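Local coordinates for ferredoxin-NADP reductase (PDB 5TR9), which probably uses its bound FAD to pass electrons between NADPH and ferredoxin, at residues K31-I37 with L77-L83; L53-E57 with M89-F93. One frame throughout, in Å; residues are numbered along the deposited sequence.

Interaction 1: residues K31-I37 with L77-L83. With FAD (flavin-adenine dinucleotide), chain C.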
ATOM      1  N   LYS A  31     -15.188   0.390   9.961  1.00 14.07           N
ATOM      2  CA  LYS A  31     -13.846   0.201  10.487  0.61 15.16           C
ATOM      3  C   LYS A  31     -12.741   0.576   9.505  1.00 14.18           C
ATOM      4  O   LYS A  31     -11.561   0.429   9.843  1.00 17.00           O
ATOM      5  CB  LYS A  31     -13.657  -1.262  10.925  0.61 17.05           C
ATOM      6  CG  LYS A  31     -14.644  -1.729  11.984  0.61 18.81           C
ATOM      7  CD  LYS A  31     -14.438  -0.978  13.291  0.61 20.23           C
ATOM      8  CE  LYS A  31     -15.479  -1.358  14.327  0.61 27.73           C
ATOM      9  NZ  LYS A  31     -15.439  -0.443  15.503  0.61 29.27           N
ATOM     10  N   LEU A  32     -13.074   1.038   8.298  1.00 13.30           N
ATOM     11  CA  LEU A  32     -12.065   1.428   7.317  1.00 10.77           C
ATOM     12  C   LEU A  32     -12.254   2.900   6.986  1.00 11.90           C
ATOM     13  O   LEU A  32     -13.305   3.288   6.458  1.00 14.68           O
ATOM     14  CB  LEU A  32     -12.162   0.568   6.049  1.00 10.44           C
ATOM     15  CG  LEU A  32     -11.914  -0.934   6.282  1.00 12.24           C
ATOM     16  CD1 LEU A  32     -12.126  -1.722   4.996  1.00 12.50           C
ATOM     17  CD2 LEU A  32     -10.524  -1.189   6.844  1.00 14.76           C
ATOM     18  N   ILE A  33     -11.242   3.716   7.288  1.00 10.87           N
ATOM     19  CA  ILE A  33     -11.331   5.150   7.024  1.00 10.50           C
ATOM     20  C   ILE A  33     -10.201   5.582   6.107  1.00 11.28           C
ATOM     21  O   ILE A  33      -9.100   5.018   6.120  1.00 12.24           O
ATOM     22  CB  ILE A  33     -11.304   5.995   8.323  1.00 13.42           C
ATOM     23  CG1 ILE A  33      -9.979   5.792   9.067  1.00 14.59           C
ATOM     24  CG2 ILE A  33     -12.481   5.635   9.215  1.00 14.55           C
ATOM     25  CD1 ILE A  33      -9.761   6.784  10.223  1.00 13.33           C
ATOM     26  N   THR A  34     -10.477   6.612   5.310  1.00 10.81           N
ATOM     27  CA  THR A  34      -9.412   7.459   4.793  1.00  9.81           C
ATOM     28  C   THR A  34      -9.569   8.830   5.430  1.00 12.19           C
ATOM     29  O   THR A  34     -10.666   9.211   5.861  1.00 13.73           O
ATOM     30  CB  THR A  34      -9.414   7.561   3.256  1.00 11.48           C
ATOM     31  OG1 THR A  34     -10.699   7.975   2.769  1.00 13.81           O
ATOM     32  CG2 THR A  34      -9.051   6.209   2.639  1.00 12.82           C
ATOM     33  N   PHE A  35      -8.456   9.544   5.552  1.00 12.84           N
ATOM     34  CA  PHE A  35      -8.516  10.888   6.103  1.00  9.65           C
ATOM     35  C   PHE A  35      -7.383  11.710   5.520  1.00 11.72           C
ATOM     36  O   PHE A  35      -6.371  11.167   5.069  1.00 12.13           O
ATOM     37  CB  PHE A  35      -8.471  10.896   7.648  1.00 11.25           C
ATOM     38  CG  PHE A  35      -7.205  10.317   8.250  1.00 11.17           C
ATOM     39  CD1 PHE A  35      -7.085   8.947   8.478  1.00 13.00           C
ATOM     40  CD2 PHE A  35      -6.165  11.154   8.659  1.00 11.76           C
ATOM     41  CE1 PHE A  35      -5.937   8.411   9.063  1.00 12.42           C
ATOM     42  CE2 PHE A  35      -5.008  10.626   9.250  1.00 13.71           C
ATOM     43  CZ  PHE A  35      -4.892   9.249   9.453  1.00 13.21           C
ATOM     44  N   ALA A  36      -7.584  13.024   5.493  1.00 11.78           N
ATOM     45  CA  ALA A  36      -6.592  13.949   4.972  1.00 10.21           C
ATOM     46  C   ALA A  36      -6.170  14.904   6.075  1.00 11.80           C
ATOM     47  O   ALA A  36      -6.978  15.281   6.936  1.00 12.59           O
ATOM     48  CB  ALA A  36      -7.143  14.750   3.793  1.00 11.94           C
ATOM     49  N   ILE A  37      -4.901  15.308   6.026  1.00 10.44           N
ATOM     50  CA  ILE A  37      -4.359  16.292   6.950  1.00 10.86           C
ATOM     51  C   ILE A  37      -3.655  17.374   6.142  1.00 13.67           C
ATOM     52  O   ILE A  37      -3.294  17.182   4.975  1.00 13.74           O
ATOM     53  CB  ILE A  37      -3.391  15.663   7.976  1.00 11.38           C
ATOM     54  CG1 ILE A  37      -2.079  15.242   7.299  1.00 13.16           C
ATOM     55  CG2 ILE A  37      -4.021  14.440   8.663  1.00 12.25           C
ATOM     56  CD1 ILE A  37      -1.046  14.703   8.287  1.00 16.02           C
ATOM     57  N   LEU A  77      -2.127  15.607   2.613  1.00 10.34           N
ATOM     58  CA  LEU A  77      -1.665  14.240   2.823  1.00 11.11           C
ATOM     59  C   LEU A  77      -2.859  13.376   3.192  1.00 13.31           C
ATOM     60  O   LEU A  77      -3.615  13.726   4.097  1.00 14.10           O
ATOM     61  CB  LEU A  77      -0.618  14.174   3.935  1.00 11.42           C
ATOM     62  CG  LEU A  77       0.716  14.835   3.594  1.00 12.35           C
ATOM     63  CD1 LEU A  77       1.474  15.174   4.885  1.00 13.52           C
ATOM     64  CD2 LEU A  77       1.540  13.913   2.690  1.00 13.79           C
ATOM     65  N   GLU A  78      -3.019  12.245   2.509  1.00 10.88           N
ATOM     66  CA  GLU A  78      -4.110  11.332   2.795  0.64  9.64           C
ATOM     67  C   GLU A  78      -3.563   9.986   3.253  1.00 11.34           C
ATOM     68  O   GLU A  78      -2.498   9.544   2.812  1.00 11.58           O
ATOM     69  CB  GLU A  78      -5.007  11.154   1.564  0.64 13.42           C
ATOM     70  CG  GLU A  78      -6.300  10.426   1.849  0.64 13.12           C
ATOM     71  CD  GLU A  78      -7.255  10.423   0.670  0.64 12.79           C
ATOM     72  OE1 GLU A  78      -7.423  11.477   0.002  0.64 17.59           O
ATOM     73  OE2 GLU A  78      -7.865   9.364   0.430  0.64 16.53           O
ATOM     74  N   TYR A  79      -4.320   9.337   4.143  1.00 11.49           N
ATOM     75  CA  TYR A  79      -3.941   8.059   4.736  1.00 12.54           C
ATOM     76  C   TYR A  79      -5.154   7.140   4.763  1.00 11.43           C
ATOM     77  O   TYR A  79      -6.304   7.593   4.709  1.00 12.11           O
ATOM     78  CB  TYR A  79      -3.377   8.244   6.160  1.00 10.07           C
ATOM     79  CG  TYR A  79      -2.194   9.183   6.183  1.00 10.23           C
ATOM     80  CD1 TYR A  79      -0.913   8.719   5.909  1.00 11.25           C
ATOM     81  CD2 TYR A  79      -2.370  10.554   6.421  1.00 12.29           C
ATOM     82  CE1 TYR A  79       0.177   9.587   5.900  1.00 11.50           C
ATOM     83  CE2 TYR A  79      -1.290  11.430   6.412  1.00 12.38           C
ATOM     84  CZ  TYR A  79      -0.019  10.941   6.150  1.00 13.59           C
ATOM     85  OH  TYR A  79       1.039  11.829   6.143  1.00 13.32           O
ATOM     86  N   PHE A  80      -4.875   5.832   4.799  1.00 10.57           N
ATOM     87  CA  PHE A  80      -5.881   4.772   4.877  1.00 11.15           C
ATOM     88  C   PHE A  80      -5.600   3.966   6.137  1.00 11.86           C
ATOM     89  O   PHE A  80      -4.532   3.358   6.252  1.00 11.92           O
ATOM     90  CB  PHE A  80      -5.811   3.879   3.624  1.00 11.74           C
ATOM     91  CG  PHE A  80      -6.601   2.589   3.713  1.00 10.60           C
ATOM     92  CD1 PHE A  80      -7.814   2.528   4.376  1.00 13.63           C
ATOM     93  CD2 PHE A  80      -6.138   1.439   3.064  1.00 11.00           C
ATOM     94  CE1 PHE A  80      -8.537   1.333   4.443  1.00 15.62           C
ATOM     95  CE2 PHE A  80      -6.867   0.254   3.099  1.00 12.19           C
ATOM     96  CZ  PHE A  80      -8.060   0.196   3.790  1.00 12.68           C
ATOM     97  N   ALA A  81      -6.546   3.970   7.084  1.00 10.59           N
ATOM     98  CA  ALA A  81      -6.363   3.276   8.354  1.00 11.73           C
ATOM     99  C   ALA A  81      -7.473   2.266   8.616  1.00 11.58           C
ATOM    100  O   ALA A  81      -8.657   2.533   8.370  1.00 12.97           O
ATOM    101  CB  ALA A  81      -6.301   4.271   9.528  1.00 11.89           C
ATOM    102  N   VAL A  82      -7.076   1.098   9.116  1.00 12.32           N
ATOM    103  CA  VAL A  82      -8.019   0.101   9.617  0.53 12.28           C
ATOM    104  C   VAL A  82      -8.141   0.283  11.124  1.00 15.34           C
ATOM    105  O   VAL A  82      -7.133   0.314  11.843  1.00 14.91           O
ATOM    106  CB  VAL A  82      -7.575  -1.331   9.265  0.53 13.25           C
ATOM    107  CG1 VAL A  82      -6.118  -1.502   9.510  0.53 16.64           C
ATOM    108  CG2 VAL A  82      -8.341  -2.356  10.099  0.53 10.72           C
ATOM    109  N   LEU A  83      -9.381   0.391  11.614  1.00 12.52           N
ATOM    110  CA  LEU A  83      -9.583   0.600  13.046  1.00 14.28           C
ATOM    111  C   LEU A  83      -9.530  -0.744  13.767  1.00 14.61           C
ATOM    112  O   LEU A  83     -10.330  -1.646  13.491  1.00 16.62           O
ATOM    113  CB  LEU A  83     -10.900   1.332  13.309  1.00 12.11           C
ATOM    114  CG  LEU A  83     -10.986   2.694  12.618  1.00 13.94           C
ATOM    115  CD1 LEU A  83     -12.333   3.350  12.906  1.00 16.51           C
ATOM    116  CD2 LEU A  83      -9.834   3.621  13.023  1.00 16.30           C
TER
HETATM  117  PA  FAD C 301      -1.499  -1.145  17.674  1.00 13.03           P
HETATM  118  O1A FAD C 301      -1.202  -1.164  19.137  1.00 15.12           O
HETATM  119  O2A FAD C 301      -0.480  -0.434  16.790  1.00 14.11           O
HETATM  120  O5B FAD C 301      -1.638  -2.586  17.088  1.00 13.86           O
HETATM  121  C5B FAD C 301      -2.444  -3.588  17.739  1.00 16.35           C
HETATM  122  C4B FAD C 301      -2.464  -4.796  16.835  1.00 15.27           C
HETATM  123  O4B FAD C 301      -3.307  -4.512  15.699  1.00 13.36           O
HETATM  124  C3B FAD C 301      -1.121  -5.166  16.222  1.00 19.80           C
HETATM  125  O3B FAD C 301      -0.349  -5.989  17.090  1.00 21.01           O
HETATM  126  C2B FAD C 301      -1.535  -5.930  14.963  1.00 19.08           C
HETATM  127  O2B FAD C 301      -1.861  -7.285  15.258  1.00 23.51           O
HETATM  128  C1B FAD C 301      -2.823  -5.212  14.563  1.00 15.01           C
HETATM  129  N9A FAD C 301      -2.686  -4.249  13.479  1.00 13.68           N
HETATM  130  C8A FAD C 301      -2.091  -3.018  13.525  1.00 15.97           C
HETATM  131  N7A FAD C 301      -2.170  -2.347  12.398  1.00 11.27           N
HETATM  132  C5A FAD C 301      -2.883  -3.195  11.564  1.00 11.63           C
HETATM  133  C6A FAD C 301      -3.302  -3.070  10.227  1.00 13.13           C
HETATM  134  N6A FAD C 301      -3.042  -1.999   9.469  1.00 14.73           N
HETATM  135  N1A FAD C 301      -3.985  -4.105   9.684  1.00 13.52           N
HETATM  136  C2A FAD C 301      -4.243  -5.175  10.444  1.00 14.83           C
HETATM  137  N3A FAD C 301      -3.896  -5.405  11.714  1.00 14.05           N
HETATM  138  C4A FAD C 301      -3.221  -4.364  12.222  1.00 14.31           C
HETATM  139  N1  FAD C 301      -1.821   0.873   9.553  1.00 11.68           N
HETATM  140  C2  FAD C 301      -2.812   1.310   8.725  1.00 13.02           C
HETATM  141  O2  FAD C 301      -4.006   1.211   9.045  1.00 13.36           O
HETATM  142  N3  FAD C 301      -2.472   1.849   7.489  1.00 10.35           N
HETATM  143  C4  FAD C 301      -1.185   1.995   6.995  1.00 12.14           C
HETATM  144  O4  FAD C 301      -0.992   2.503   5.890  1.00 14.61           O
HETATM  145  C4X FAD C 301      -0.151   1.540   7.892  1.00 13.47           C
HETATM  146  N5  FAD C 301       1.105   1.622   7.491  1.00 13.23           N
HETATM  147  C5X FAD C 301       2.089   1.183   8.357  1.00 11.20           C
HETATM  148  C6  FAD C 301       3.424   1.269   7.952  1.00 13.55           C
HETATM  149  C7  FAD C 301       4.452   0.841   8.783  1.00 14.54           C
HETATM  150  C7M FAD C 301       5.881   0.962   8.324  1.00 14.64           C
HETATM  151  C8  FAD C 301       4.148   0.325  10.053  1.00 13.76           C
HETATM  152  C8M FAD C 301       5.248  -0.140  10.976  1.00 15.61           C
HETATM  153  C9  FAD C 301       2.817   0.231  10.457  1.00 10.81           C
HETATM  154  C9A FAD C 301       1.788   0.660   9.625  1.00 11.45           C
HETATM  155  N10 FAD C 301       0.424   0.543   9.986  1.00 12.30           N
HETATM  156  C10 FAD C 301      -0.563   1.001   9.157  1.00 11.96           C
HETATM  157  C1' FAD C 301       0.033   0.141  11.339  1.00 12.80           C
HETATM  158  C2' FAD C 301      -0.194   1.398  12.199  1.00 12.27           C
HETATM  159  O2' FAD C 301       1.035   2.066  12.492  1.00 12.82           O
HETATM  160  C3' FAD C 301      -0.914   1.064  13.507  1.00 10.93           C
HETATM  161  O3' FAD C 301      -0.272  -0.039  14.136  1.00 12.35           O
HETATM  162  C4' FAD C 301      -2.425   0.880  13.352  1.00 12.57           C
HETATM  163  O4' FAD C 301      -3.007   2.134  12.988  1.00 12.82           O
HETATM  164  C5' FAD C 301      -3.095   0.374  14.613  1.00 11.41           C
HETATM  165  O5' FAD C 301      -2.741   1.239  15.710  1.00 13.62           O
HETATM  166  P   FAD C 301      -3.336   0.990  17.159  1.00 12.41           P
HETATM  167  O1P FAD C 301      -4.854   1.103  17.122  1.00 12.50           O
HETATM  168  O2P FAD C 301      -2.587   1.863  18.104  1.00 11.19           O
HETATM  169  O3P FAD C 301      -2.944  -0.547  17.417  1.00 13.76           O
HETATM  170  O   HOH W   1     -10.690   8.806   0.220  1.00 18.15           O
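Seven backbone hydrogen bonds knit 31-37 and 77-83 into an antiparallel pair whose strand axes run 157° apart in direction. Ile33 and Ala81 exchange two of them (Ile33 N to Ala81 O 3.0 Å, Ala81 N to Ile33 O 2.9 Å), and Phe35-Tyr79 and Ile37-Leu77 do likewise; the seventh, Leu83 N to Lys31 O at 2.8 Å, carries the pairing just past the strand ends. At the non-hydrogen-bonded pairs, CA-H...O contacts such as Thr34 CA to Tyr79 O (3.1 Å) fill in.

Apolar side chains gather on the face of Ile33, Phe35, Ile37, Tyr79 and Ala81. There Tyr79 CB makes a CH-pi contact, 4.1 Å from the centroid of the Phe35 ring, and Ile37 CD1 touches the edge of the Tyr79 ring. The other face is more mixed: Leu32 CD2 packs on Val82 CB (3.8 Å), while a water bridges Thr34 OG1 and Glu78 OE2; Thr34 OG1 also hydrogen-bonds His28 NE2.

The far edge of 77-83 hydrogen-bonds to the flavin: FAD N3 donates to Phe80 O (2.8 Å), and Val82 N donates to FAD O2 (3.1 Å). This main-chain hold on the pyrimidine ring fits the six-stranded antiparallel beta barrel of FR-type FAD-binding domains.

Interaction 2: residues L53-E57 with M89-F93. With FAD (flavin-adenine dinucleotide), chain C; EDO (1,2-ethanediol), chain D.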
ATOM      1  N   LEU A  53       2.697   9.655  12.270  1.00 12.05           N
ATOM      2  CA  LEU A  53       1.660  10.555  12.747  1.00 12.36           C
ATOM      3  C   LEU A  53       1.506  10.366  14.244  1.00 14.27           C
ATOM      4  O   LEU A  53       1.710   9.265  14.764  1.00 14.91           O
ATOM      5  CB  LEU A  53       0.317  10.276  12.072  1.00 13.41           C
ATOM      6  CG  LEU A  53       0.294  10.316  10.544  1.00 11.06           C
ATOM      7  CD1 LEU A  53      -1.116   9.989  10.016  1.00 14.79           C
ATOM      8  CD2 LEU A  53       0.762  11.683  10.050  1.00 13.36           C
ATOM      9  N   GLY A  54       1.140  11.443  14.933  1.00 13.69           N
ATOM     10  CA  GLY A  54       1.088  11.379  16.379  1.00 12.98           C
ATOM     11  C   GLY A  54       0.022  12.285  16.950  1.00 16.17           C
ATOM     12  O   GLY A  54      -0.548  13.142  16.267  1.00 13.80           O
ATOM     13  N   PHE A  55      -0.245  12.075  18.230  1.00 14.74           N
ATOM     14  CA  PHE A  55      -1.113  12.955  18.996  1.00 16.09           C
ATOM     15  C   PHE A  55      -0.463  13.270  20.331  1.00 17.94           C
ATOM     16  O   PHE A  55       0.238  12.438  20.912  1.00 17.58           O
ATOM     17  CB  PHE A  55      -2.491  12.333  19.283  1.00 16.99           C
ATOM     18  CG  PHE A  55      -3.339  12.116  18.069  1.00 13.94           C
ATOM     19  CD1 PHE A  55      -4.014  13.176  17.478  1.00 16.16           C
ATOM     20  CD2 PHE A  55      -3.494  10.846  17.543  1.00 16.00           C
ATOM     21  CE1 PHE A  55      -4.813  12.969  16.356  1.00 15.97           C
ATOM     22  CE2 PHE A  55      -4.295  10.626  16.432  1.00 18.41           C
ATOM     23  CZ  PHE A  55      -4.956  11.690  15.840  1.00 15.08           C
ATOM     24  N   TYR A  56      -0.718  14.479  20.822  1.00 16.57           N
ATOM     25  CA  TYR A  56      -0.484  14.759  22.228  1.00 18.05           C
ATOM     26  C   TYR A  56      -1.466  13.945  23.059  1.00 18.49           C
ATOM     27  O   TYR A  56      -2.672  13.962  22.796  1.00 20.91           O
ATOM     28  CB  TYR A  56      -0.676  16.244  22.519  1.00 18.19           C
ATOM     29  CG  TYR A  56       0.255  17.199  21.802  1.00 19.94           C
ATOM     30  CD1 TYR A  56       1.634  17.090  21.929  1.00 18.43           C
ATOM     31  CD2 TYR A  56      -0.255  18.245  21.038  1.00 20.44           C
ATOM     32  CE1 TYR A  56       2.479  17.987  21.301  1.00 21.75           C
ATOM     33  CE2 TYR A  56       0.583  19.137  20.398  1.00 20.46           C
ATOM     34  CZ  TYR A  56       1.947  19.003  20.533  1.00 22.29           C
ATOM     35  OH  TYR A  56       2.789  19.903  19.917  1.00 23.24           O
ATOM     36  N   GLU A  57      -0.958  13.216  24.054  1.00 16.97           N
ATOM     37  CA  GLU A  57      -1.798  12.451  24.977  1.00 21.70           C
ATOM     38  C   GLU A  57      -1.387  12.840  26.390  1.00 17.73           C
ATOM     39  O   GLU A  57      -0.349  12.377  26.871  1.00 21.06           O
ATOM     40  CB  GLU A  57      -1.642  10.948  24.771  1.00 28.79           C
ATOM     41  CG  GLU A  57      -2.595  10.321  23.776  1.00 39.96           C
ATOM     42  CD  GLU A  57      -2.770   8.834  24.028  1.00 50.82           C
ATOM     43  OE1 GLU A  57      -3.924   8.351  24.001  1.00 54.63           O
ATOM     44  OE2 GLU A  57      -1.754   8.150  24.275  1.00 47.81           O
ATOM     45  N   MET A  89      -4.226   3.894  19.023  1.00 11.81           N
ATOM     46  CA  MET A  89      -4.342   4.917  17.986  1.00 12.97           C
ATOM     47  C   MET A  89      -5.706   4.843  17.314  1.00 14.02           C
ATOM     48  O   MET A  89      -6.300   5.877  16.980  1.00 13.93           O
ATOM     49  CB  MET A  89      -3.225   4.780  16.949  1.00 11.47           C
ATOM     50  CG  MET A  89      -3.081   6.021  16.068  1.00 12.21           C
ATOM     51  SD  MET A  89      -2.327   7.371  17.005  1.00 18.93           S
ATOM     52  CE  MET A  89      -1.511   8.287  15.699  1.00 19.82           C
ATOM     53  N   SER A  90      -6.221   3.623  17.132  1.00 14.37           N
ATOM     54  CA  SER A  90      -7.523   3.446  16.502  1.00 12.91           C
ATOM     55  C   SER A  90      -8.620   4.150  17.291  1.00 12.95           C
ATOM     56  O   SER A  90      -9.526   4.742  16.697  1.00 14.65           O
ATOM     57  CB  SER A  90      -7.835   1.954  16.353  1.00 13.12           C
ATOM     58  OG  SER A  90      -6.888   1.357  15.481  1.00 14.01           O
ATOM     59  N   ALA A  91      -8.539   4.123  18.628  1.00 13.29           N
ATOM     60  CA  ALA A  91      -9.535   4.814  19.438  1.00 13.26           C
ATOM     61  C   ALA A  91      -9.479   6.314  19.204  1.00 16.15           C
ATOM     62  O   ALA A  91     -10.512   6.993  19.213  1.00 17.95           O
ATOM     63  CB  ALA A  91      -9.318   4.501  20.914  1.00 17.08           C
ATOM     64  N   LEU A  92      -8.275   6.856  19.021  1.00 14.93           N
ATOM     65  CA  LEU A  92      -8.172   8.283  18.732  1.00 11.77           C
ATOM     66  C   LEU A  92      -8.680   8.591  17.329  1.00 13.33           C
ATOM     67  O   LEU A  92      -9.360   9.601  17.122  1.00 16.06           O
ATOM     68  CB  LEU A  92      -6.724   8.754  18.895  1.00 14.67           C
ATOM     69  CG  LEU A  92      -6.169   8.547  20.302  1.00 17.58           C
ATOM     70  CD1 LEU A  92      -4.680   8.851  20.317  1.00 16.57           C
ATOM     71  CD2 LEU A  92      -6.913   9.398  21.336  1.00 19.30           C
ATOM     72  N   PHE A  93      -8.336   7.750  16.347  1.00 13.72           N
ATOM     73  CA  PHE A  93      -8.840   7.970  14.995  1.00 12.82           C
ATOM     74  C   PHE A  93     -10.363   7.949  14.972  1.00 15.91           C
ATOM     75  O   PHE A  93     -10.993   8.700  14.218  1.00 17.86           O
ATOM     76  CB  PHE A  93      -8.299   6.897  14.041  1.00 13.95           C
ATOM     77  CG  PHE A  93      -6.873   7.095  13.598  1.00 13.81           C
ATOM     78  CD1 PHE A  93      -6.181   8.268  13.846  1.00 12.83           C
ATOM     79  CD2 PHE A  93      -6.242   6.092  12.874  1.00 16.75           C
ATOM     80  CE1 PHE A  93      -4.875   8.428  13.389  1.00 14.54           C
ATOM     81  CE2 PHE A  93      -4.940   6.242  12.426  1.00 15.66           C
ATOM     82  CZ  PHE A  93      -4.257   7.404  12.676  1.00 14.80           C
TER
HETATM   83  PA  FAD C 301      -1.499  -1.145  17.674  1.00 13.03           P
HETATM   84  O1A FAD C 301      -1.202  -1.164  19.137  1.00 15.12           O
HETATM   85  O2A FAD C 301      -0.480  -0.434  16.790  1.00 14.11           O
HETATM   86  O5B FAD C 301      -1.638  -2.586  17.088  1.00 13.86           O
HETATM   87  C5B FAD C 301      -2.444  -3.588  17.739  1.00 16.35           C
HETATM   88  C4B FAD C 301      -2.464  -4.796  16.835  1.00 15.27           C
HETATM   89  O4B FAD C 301      -3.307  -4.512  15.699  1.00 13.36           O
HETATM   90  C3B FAD C 301      -1.121  -5.166  16.222  1.00 19.80           C
HETATM   91  O3B FAD C 301      -0.349  -5.989  17.090  1.00 21.01           O
HETATM   92  C2B FAD C 301      -1.535  -5.930  14.963  1.00 19.08           C
HETATM   93  O2B FAD C 301      -1.861  -7.285  15.258  1.00 23.51           O
HETATM   94  C1B FAD C 301      -2.823  -5.212  14.563  1.00 15.01           C
HETATM   95  N9A FAD C 301      -2.686  -4.249  13.479  1.00 13.68           N
HETATM   96  C8A FAD C 301      -2.091  -3.018  13.525  1.00 15.97           C
HETATM   97  N7A FAD C 301      -2.170  -2.347  12.398  1.00 11.27           N
HETATM   98  C5A FAD C 301      -2.883  -3.195  11.564  1.00 11.63           C
HETATM   99  C6A FAD C 301      -3.302  -3.070  10.227  1.00 13.13           C
HETATM  100  N6A FAD C 301      -3.042  -1.999   9.469  1.00 14.73           N
HETATM  101  N1A FAD C 301      -3.985  -4.105   9.684  1.00 13.52           N
HETATM  102  C2A FAD C 301      -4.243  -5.175  10.444  1.00 14.83           C
HETATM  103  N3A FAD C 301      -3.896  -5.405  11.714  1.00 14.05           N
HETATM  104  C4A FAD C 301      -3.221  -4.364  12.222  1.00 14.31           C
HETATM  105  N1  FAD C 301      -1.821   0.873   9.553  1.00 11.68           N
HETATM  106  C2  FAD C 301      -2.812   1.310   8.725  1.00 13.02           C
HETATM  107  O2  FAD C 301      -4.006   1.211   9.045  1.00 13.36           O
HETATM  108  N3  FAD C 301      -2.472   1.849   7.489  1.00 10.35           N
HETATM  109  C4  FAD C 301      -1.185   1.995   6.995  1.00 12.14           C
HETATM  110  O4  FAD C 301      -0.992   2.503   5.890  1.00 14.61           O
HETATM  111  C4X FAD C 301      -0.151   1.540   7.892  1.00 13.47           C
HETATM  112  N5  FAD C 301       1.105   1.622   7.491  1.00 13.23           N
HETATM  113  C5X FAD C 301       2.089   1.183   8.357  1.00 11.20           C
HETATM  114  C6  FAD C 301       3.424   1.269   7.952  1.00 13.55           C
HETATM  115  C7  FAD C 301       4.452   0.841   8.783  1.00 14.54           C
HETATM  116  C7M FAD C 301       5.881   0.962   8.324  1.00 14.64           C
HETATM  117  C8  FAD C 301       4.148   0.325  10.053  1.00 13.76           C
HETATM  118  C8M FAD C 301       5.248  -0.140  10.976  1.00 15.61           C
HETATM  119  C9  FAD C 301       2.817   0.231  10.457  1.00 10.81           C
HETATM  120  C9A FAD C 301       1.788   0.660   9.625  1.00 11.45           C
HETATM  121  N10 FAD C 301       0.424   0.543   9.986  1.00 12.30           N
HETATM  122  C10 FAD C 301      -0.563   1.001   9.157  1.00 11.96           C
HETATM  123  C1' FAD C 301       0.033   0.141  11.339  1.00 12.80           C
HETATM  124  C2' FAD C 301      -0.194   1.398  12.199  1.00 12.27           C
HETATM  125  O2' FAD C 301       1.035   2.066  12.492  1.00 12.82           O
HETATM  126  C3' FAD C 301      -0.914   1.064  13.507  1.00 10.93           C
HETATM  127  O3' FAD C 301      -0.272  -0.039  14.136  1.00 12.35           O
HETATM  128  C4' FAD C 301      -2.425   0.880  13.352  1.00 12.57           C
HETATM  129  O4' FAD C 301      -3.007   2.134  12.988  1.00 12.82           O
HETATM  130  C5' FAD C 301      -3.095   0.374  14.613  1.00 11.41           C
HETATM  131  O5' FAD C 301      -2.741   1.239  15.710  1.00 13.62           O
HETATM  132  P   FAD C 301      -3.336   0.990  17.159  1.00 12.41           P
HETATM  133  O1P FAD C 301      -4.854   1.103  17.122  1.00 12.50           O
HETATM  134  O2P FAD C 301      -2.587   1.863  18.104  1.00 11.19           O
HETATM  135  O3P FAD C 301      -2.944  -0.547  17.417  1.00 13.76           O
HETATM  136  C1  EDO D 302       1.354   8.791  26.718  0.52 37.02           C
HETATM  137  O1  EDO D 302       1.146  10.029  27.405  0.52 25.91           O
HETATM  138  C2  EDO D 302       2.293   7.907  27.532  0.52 37.52           C
HETATM  139  O2  EDO D 302       3.517   8.606  27.793  0.52 40.33           O
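Helix 89-93 lies almost square across strand 53-57, with their axes 84° apart in direction and 10.3 Å from each other at closest approach. That gap is bridged by side chains, and the main bump is Phe55. Its ring projects from the strand into a hollow formed by Met89, Leu92 and Phe93, one helical turn whose backbone is closed by the bond from Phe93 N to Met89 O. Leu92 CD1 comes to 3.6 Å from Phe55 CD2, and Phe93 CE1 meets Phe55 CE2 at 3.8 Å, at the edge of the Phe55 ring. The sulfur of Met89 also sits at this ring's edge, with SD 4.9 Å from the Phe55 centroid, in a Met-aromatic contact.

Met89 in turn packs on the strand, its tip lying against the backbone with CE 3.5 Å from Leu53 O and 4.1 Å from Gly54 CA. Farther along, the Glu57 side chain flanks Leu92, OE1 lying 3.8 Å from CD1. From the same helix, Met89 N and Ser90 N donate to FAD O2P (2.8 Å) and FAD O1P (2.9 Å), and Ser90 OG also bonds O1P at 2.6 Å.

Without hydrogen bonds between them, strand and helix are held by fit and apolar burial, which is consistent with the amides at the start of the helix being left to bind the flavin-side phosphate of the FAD diphosphate.

Interactions 1 and 2 lie about 12 Å apart, centre to centre, within the FAD-binding FR-type region, and their segments alternate along the chain: 31-37, 53-57, 77-83, 89-93. Three of these belong to strands of one six-stranded antiparallel sheet, in which 32-38 and 76-82 are neighbours and 50-57 lies farther across; helix 88-95 follows strand 76-82 and packs against side chains of both 50-57 and the 32-38/76-82 pair. The two contacts meet at Phe93, whose ring touches Phe35 and Ala81, and at Leu83, which packs on Ser90 and Phe93. Together they place two parts of one cofactor site: the edge strand of interaction 1 binds the flavin, the helix of interaction 2 a phosphate.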